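Local coordinates for YcaO (Methanopyrus kandleri, PDB 6CIB), which binds a nucleotide and magnesium and, as a YcaO enzyme, probably uses ATP to activate the peptide backbone for thioamidation, at residues V114-V127 / V321-V335. Numbering follows the deposited sequence.
Sequences VEGVDLTTREPVYV and VERVAEAGLGKVIEV
The carboxylate of Asp118 lies across the extended chain of Lys331, its OD2 3.9 Å from Lys331 CD. Thr120 N meets Asp118 OD1 nearly along its C-O axis at 2.9 Å, whereas Thr121 N comes from above the carboxylate plane, 63° out of it. Asp118 suits this turn because its short side chain, with CG anti to the backbone N (chi1 -172°), reaches forward to these amides. One water bridges OD1, Thr120 OG1 and Val332 N; a second joins OD2 to Lys331 NZ. Asp118 OD2 and Lys331 NZ stand 4.7 Å apart, so water mediates their attraction. With an alanine here, the Thr120 and Thr121 amides would probably lose their shared acceptor, and both waters a partner.

Alongside, Val117 and Glu334 exchange two backbone bonds, and Leu119 N donates to Val332 O at 2.8 Å. Leu119 packs CB against Val321 CG1 (3.8 Å), joining helix 313-325 to the sheet, and its methyls rest on the aliphatic CB of Glu334, whose OE1 has a long, weak ion pair with Arg154. On the face bearing Asp118, beta-branched Ile333 suits a buried strand position between valines, its CG1 and CG2 each 3.7 Å from Val125 CG1 and Val127 CG2 respectively. Gly116 is apt because a side chain would collide with Ile333 CG2 and Glu334 O. An Asx turn at Asp118 thus begins the connection between antiparallel strands 113-118 and 124-128, while strand 113-118 pairs antiparallel with strand 332-336, in the YcaO-domain sheet whose strand 148-150 supplies the magnesium-binding Leu148.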
loop_
_atom_site.group_PDB
_atom_site.type_symbol
_atom_site.label_atom_id
_atom_site.label_comp_id
_atom_site.label_asym_id
_atom_site.label_seq_id
_atom_site.Cartn_x
_atom_site.Cartn_y
_atom_site.Cartn_z
ATOM N N VAL A 114 6.992 20.140 -5.302
ATOM C CA VAL A 114 5.616 20.064 -5.805
ATOM C C VAL A 114 4.655 20.534 -4.706
ATOM O O VAL A 114 4.795 20.156 -3.537
ATOM C CB VAL A 114 5.225 18.640 -6.284
ATOM C CG1 VAL A 114 3.931 18.680 -7.084
ATOM C CG2 VAL A 114 6.317 18.018 -7.143
ATOM N N GLU A 115 3.684 21.358 -5.093
ATOM C CA GLU A 115 2.681 21.881 -4.173
ATOM C C GLU A 115 1.666 20.807 -3.771
ATOM O O GLU A 115 0.981 20.234 -4.624
ATOM C CB GLU A 115 1.963 23.072 -4.806
ATOM C CG GLU A 115 1.225 23.971 -3.819
ATOM C CD GLU A 115 0.248 24.907 -4.509
ATOM O OE1 GLU A 115 0.581 25.430 -5.593
ATOM O OE2 GLU A 115 -0.858 25.121 -3.973
ATOM N N GLY A 116 1.602 20.529 -2.470
ATOM C CA GLY A 116 0.580 19.659 -1.906
ATOM C C GLY A 116 -0.420 20.425 -1.058
ATOM O O GLY A 116 -0.390 21.659 -1.006
ATOM N N VAL A 117 -1.321 19.688 -0.413
ATOM C CA VAL A 117 -2.269 20.268 0.546
ATOM C C VAL A 117 -2.134 19.544 1.890
ATOM O O VAL A 117 -2.119 18.309 1.942
ATOM C CB VAL A 117 -3.745 20.211 0.056
ATOM C CG1 VAL A 117 -4.626 21.124 0.904
ATOM C CG2 VAL A 117 -3.871 20.633 -1.405
ATOM N N ASP A 118 -2.012 20.322 2.966
ATOM C CA ASP A 118 -2.108 19.803 4.338
ATOM C C ASP A 118 -3.572 19.462 4.583
ATOM O O ASP A 118 -4.427 20.355 4.595
ATOM C CB ASP A 118 -1.626 20.871 5.335
ATOM C CG ASP A 118 -1.504 20.359 6.764
ATOM O OD1 ASP A 118 -2.395 19.628 7.249
ATOM O OD2 ASP A 118 -0.511 20.720 7.425
ATOM N N LEU A 119 -3.867 18.177 4.772
ATOM C CA LEU A 119 -5.263 17.735 4.888
ATOM C C LEU A 119 -5.915 18.060 6.242
ATOM O O LEU A 119 -7.136 17.934 6.390
ATOM C CB LEU A 119 -5.411 16.255 4.498
ATOM C CG LEU A 119 -5.108 15.860 3.032
ATOM C CD1 LEU A 119 -5.523 14.419 2.783
ATOM C CD2 LEU A 119 -5.795 16.773 2.019
ATOM N N THR A 120 -5.106 18.479 7.216
ATOM C CA THR A 120 -5.623 18.967 8.501
ATOM C C THR A 120 -6.037 20.436 8.378
ATOM O O THR A 120 -7.186 20.791 8.648
ATOM C CB THR A 120 -4.584 18.798 9.634
ATOM O OG1 THR A 120 -4.241 17.415 9.758
ATOM C CG2 THR A 120 -5.119 19.306 10.977
ATOM N N THR A 121 -5.097 21.272 7.948
ATOM C CA THR A 121 -5.285 22.717 7.957
ATOM C C THR A 121 -5.896 23.261 6.660
ATOM O O THR A 121 -6.370 24.399 6.631
ATOM C CB THR A 121 -3.965 23.442 8.249
ATOM O OG1 THR A 121 -3.017 23.128 7.224
ATOM C CG2 THR A 121 -3.403 23.019 9.596
ATOM N N ARG A 122 -5.887 22.437 5.608
ATOM C CA ARG A 122 -6.287 22.830 4.231
ATOM C C ARG A 122 -5.399 23.936 3.611
ATOM O O ARG A 122 -5.773 24.562 2.618
ATOM C CB ARG A 122 -7.793 23.161 4.129
ATOM C CG ARG A 122 -8.717 21.980 4.387
ATOM C CD ARG A 122 -10.142 22.439 4.662
ATOM N NE ARG A 122 -10.726 21.723 5.805
ATOM C CZ ARG A 122 -11.748 22.153 6.553
ATOM N NH1 ARG A 122 -12.348 23.315 6.302
ATOM N NH2 ARG A 122 -12.175 21.411 7.569
ATOM N N GLU A 123 -4.227 24.159 4.205
ATOM C CA GLU A 123 -3.239 25.109 3.710
ATOM C C GLU A 123 -2.293 24.427 2.716
ATOM O O GLU A 123 -2.001 23.232 2.868
ATOM C CB GLU A 123 -2.409 25.675 4.867
ATOM C CG GLU A 123 -3.133 26.640 5.800
ATOM C CD GLU A 123 -3.673 27.870 5.094
ATOM O OE1 GLU A 123 -2.928 28.498 4.307
ATOM O OE2 GLU A 123 -4.852 28.204 5.328
ATOM N N PRO A 124 -1.799 25.181 1.706
ATOM C CA PRO A 124 -0.766 24.627 0.822
ATOM C C PRO A 124 0.544 24.340 1.568
ATOM O O PRO A 124 0.911 25.072 2.501
ATOM C CB PRO A 124 -0.556 25.733 -0.216
ATOM C CG PRO A 124 -1.806 26.560 -0.166
ATOM C CD PRO A 124 -2.221 26.529 1.269
ATOM N N VAL A 125 1.212 23.258 1.173
ATOM C CA VAL A 125 2.556 22.923 1.657
ATOM C C VAL A 125 3.362 22.310 0.504
ATOM O O VAL A 125 2.856 21.451 -0.228
ATOM C CB VAL A 125 2.530 22.037 2.947
ATOM C CG1 VAL A 125 1.762 20.733 2.741
ATOM C CG2 VAL A 125 3.932 21.768 3.480
ATOM N N TYR A 126 4.597 22.782 0.331
ATOM C CA TYR A 126 5.490 22.253 -0.703
ATOM C C TYR A 126 6.248 21.022 -0.234
ATOM O O TYR A 126 6.754 20.968 0.889
ATOM C CB TYR A 126 6.445 23.332 -1.232
ATOM C CG TYR A 126 5.739 24.352 -2.097
ATOM C CD1 TYR A 126 5.576 24.136 -3.469
ATOM C CD2 TYR A 126 5.204 25.523 -1.538
ATOM C CE1 TYR A 126 4.914 25.065 -4.265
ATOM C CE2 TYR A 126 4.534 26.455 -2.324
ATOM C CZ TYR A 126 4.396 26.222 -3.686
ATOM O OH TYR A 126 3.742 27.139 -4.472
ATOM N N VAL A 127 6.300 20.030 -1.115
ATOM C CA VAL A 127 6.906 18.736 -0.825
ATOM C C VAL A 127 8.020 18.538 -1.853
ATOM O O VAL A 127 7.827 18.886 -3.024
ATOM C CB VAL A 127 5.824 17.620 -0.867
ATOM C CG1 VAL A 127 6.423 16.222 -0.842
ATOM C CG2 VAL A 127 4.878 17.768 0.315
ATOM N N VAL A 321 -8.367 10.774 7.861
ATOM C CA VAL A 321 -7.399 11.887 7.957
ATOM C C VAL A 321 -7.281 12.388 9.411
ATOM O O VAL A 321 -6.169 12.582 9.929
ATOM C CB VAL A 321 -7.754 13.041 6.985
ATOM C CG1 VAL A 321 -6.966 14.309 7.303
ATOM C CG2 VAL A 321 -7.502 12.627 5.539
ATOM N N GLU A 322 -8.431 12.565 10.058
ATOM C CA GLU A 322 -8.494 13.011 11.452
ATOM C C GLU A 322 -7.704 12.082 12.384
ATOM O O GLU A 322 -6.876 12.556 13.170
ATOM C CB GLU A 322 -9.952 13.137 11.903
ATOM C CG GLU A 322 -10.666 14.371 11.354
ATOM C CD GLU A 322 -12.140 14.446 11.741
ATOM O OE1 GLU A 322 -12.726 13.407 12.122
ATOM O OE2 GLU A 322 -12.721 15.550 11.653
ATOM N N ARG A 323 -7.930 10.771 12.245
ATOM C CA ARG A 323 -7.270 9.756 13.077
ATOM C C ARG A 323 -5.759 9.708 12.882
ATOM O O ARG A 323 -5.017 9.574 13.852
ATOM C CB ARG A 323 -7.887 8.366 12.871
ATOM C CG ARG A 323 -9.371 8.259 13.223
ATOM C CD ARG A 323 -9.643 8.222 14.721
ATOM N NE ARG A 323 -11.077 8.132 15.003
ATOM C CZ ARG A 323 -11.609 7.734 16.162
ATOM N NH1 ARG A 323 -10.838 7.370 17.187
ATOM N NH2 ARG A 323 -12.930 7.696 16.295
ATOM N N VAL A 324 -5.312 9.843 11.634
ATOM C CA VAL A 324 -3.880 9.936 11.334
ATOM C C VAL A 324 -3.273 11.245 11.859
ATOM O O VAL A 324 -2.168 11.232 12.413
ATOM C CB VAL A 324 -3.561 9.724 9.832
ATOM C CG1 VAL A 324 -2.056 9.747 9.600
ATOM C CG2 VAL A 324 -4.116 8.390 9.349
ATOM N N ALA A 325 -3.984 12.362 11.687
ATOM C CA ALA A 325 -3.542 13.652 12.251
ATOM C C ALA A 325 -3.397 13.624 13.783
ATOM O O ALA A 325 -2.543 14.323 14.330
ATOM C CB ALA A 325 -4.458 14.784 11.822
ATOM N N GLU A 326 -4.207 12.795 14.450
ATOM C CA GLU A 326 -4.181 12.650 15.918
ATOM C C GLU A 326 -3.083 11.729 16.444
ATOM O O GLU A 326 -2.797 11.731 17.641
ATOM C CB GLU A 326 -5.524 12.131 16.422
ATOM C CG GLU A 326 -6.605 13.190 16.504
ATOM C CD GLU A 326 -8.002 12.620 16.402
ATOM O OE1 GLU A 326 -8.235 11.446 16.761
ATOM O OE2 GLU A 326 -8.890 13.366 15.960
ATOM N N ALA A 327 -2.457 10.969 15.543
ATOM C CA ALA A 327 -1.616 9.834 15.914
ATOM C C ALA A 327 -0.213 10.180 16.389
ATOM O O ALA A 327 0.525 9.294 16.833
ATOM C CB ALA A 327 -1.561 8.833 14.759
ATOM N N GLY A 328 0.168 11.453 16.297
ATOM C CA GLY A 328 1.541 11.870 16.615
ATOM C C GLY A 328 2.522 11.485 15.521
ATOM O O GLY A 328 3.704 11.229 15.794
ATOM N N LEU A 329 2.034 11.450 14.279
ATOM C CA LEU A 329 2.842 11.026 13.125
ATOM C C LEU A 329 3.117 12.172 12.143
ATOM O O LEU A 329 3.402 11.931 10.970
ATOM C CB LEU A 329 2.165 9.846 12.405
ATOM C CG LEU A 329 1.824 8.567 13.182
ATOM C CD1 LEU A 329 1.068 7.587 12.298
ATOM C CD2 LEU A 329 3.048 7.896 13.778
ATOM N N GLY A 330 3.022 13.412 12.625
ATOM C CA GLY A 330 3.274 14.603 11.810
ATOM C C GLY A 330 2.104 14.974 10.915
ATOM O O GLY A 330 0.941 14.646 11.216
ATOM N N LYS A 331 2.421 15.658 9.815
ATOM C CA LYS A 331 1.417 16.223 8.896
ATOM C C LYS A 331 0.919 15.205 7.877
ATOM O O LYS A 331 1.694 14.355 7.426
ATOM C CB LYS A 331 1.991 17.432 8.150
ATOM C CG LYS A 331 2.378 18.601 9.038
ATOM C CD LYS A 331 3.120 19.648 8.223
ATOM C CE LYS A 331 3.536 20.814 9.100
ATOM N NZ LYS A 331 3.925 21.965 8.240
ATOM N N VAL A 332 -0.360 15.313 7.514
ATOM C CA VAL A 332 -0.975 14.482 6.463
ATOM C C VAL A 332 -1.058 15.337 5.204
ATOM O O VAL A 332 -1.855 16.287 5.142
ATOM C CB VAL A 332 -2.384 13.967 6.867
ATOM C CG1 VAL A 332 -3.024 13.145 5.741
ATOM C CG2 VAL A 332 -2.307 13.138 8.140
ATOM N N ILE A 333 -0.214 15.019 4.223
ATOM C CA ILE A 333 -0.125 15.799 2.979
ATOM C C ILE A 333 -0.603 14.980 1.773
ATOM O O ILE A 333 -0.247 13.808 1.633
ATOM C CB ILE A 333 1.308 16.337 2.750
ATOM C CG1 ILE A 333 1.763 17.209 3.945
ATOM C CG2 ILE A 333 1.398 17.115 1.439
ATOM C CD1 ILE A 333 3.253 17.513 3.997
ATOM N N GLU A 334 -1.417 15.611 0.926
ATOM C CA GLU A 334 -1.851 15.055 -0.354
ATOM C C GLU A 334 -1.264 15.876 -1.517
ATOM O O GLU A 334 -1.345 17.114 -1.521
ATOM C CB GLU A 334 -3.380 15.047 -0.434
ATOM C CG GLU A 334 -3.952 14.711 -1.809
ATOM C CD GLU A 334 -5.417 15.092 -1.979
ATOM O OE1 GLU A 334 -6.050 15.586 -1.020
ATOM O OE2 GLU A 334 -5.948 14.895 -3.090
ATOM N N VAL A 335 -0.674 15.175 -2.486
ATOM C CA VAL A 335 -0.204 15.791 -3.726
ATOM C C VAL A 335 -0.973 15.191 -4.901
ATOM O O VAL A 335 -0.979 13.976 -5.097
ATOM C CB VAL A 335 1.326 15.606 -3.927
ATOM C CG1 VAL A 335 1.791 16.216 -5.247
ATOM C CG2 VAL A 335 2.112 16.199 -2.763
HETATM O O HOH W 1 -1.730 17.424 8.742
HETATM O O HOH W 2 1.593 22.170 6.487
#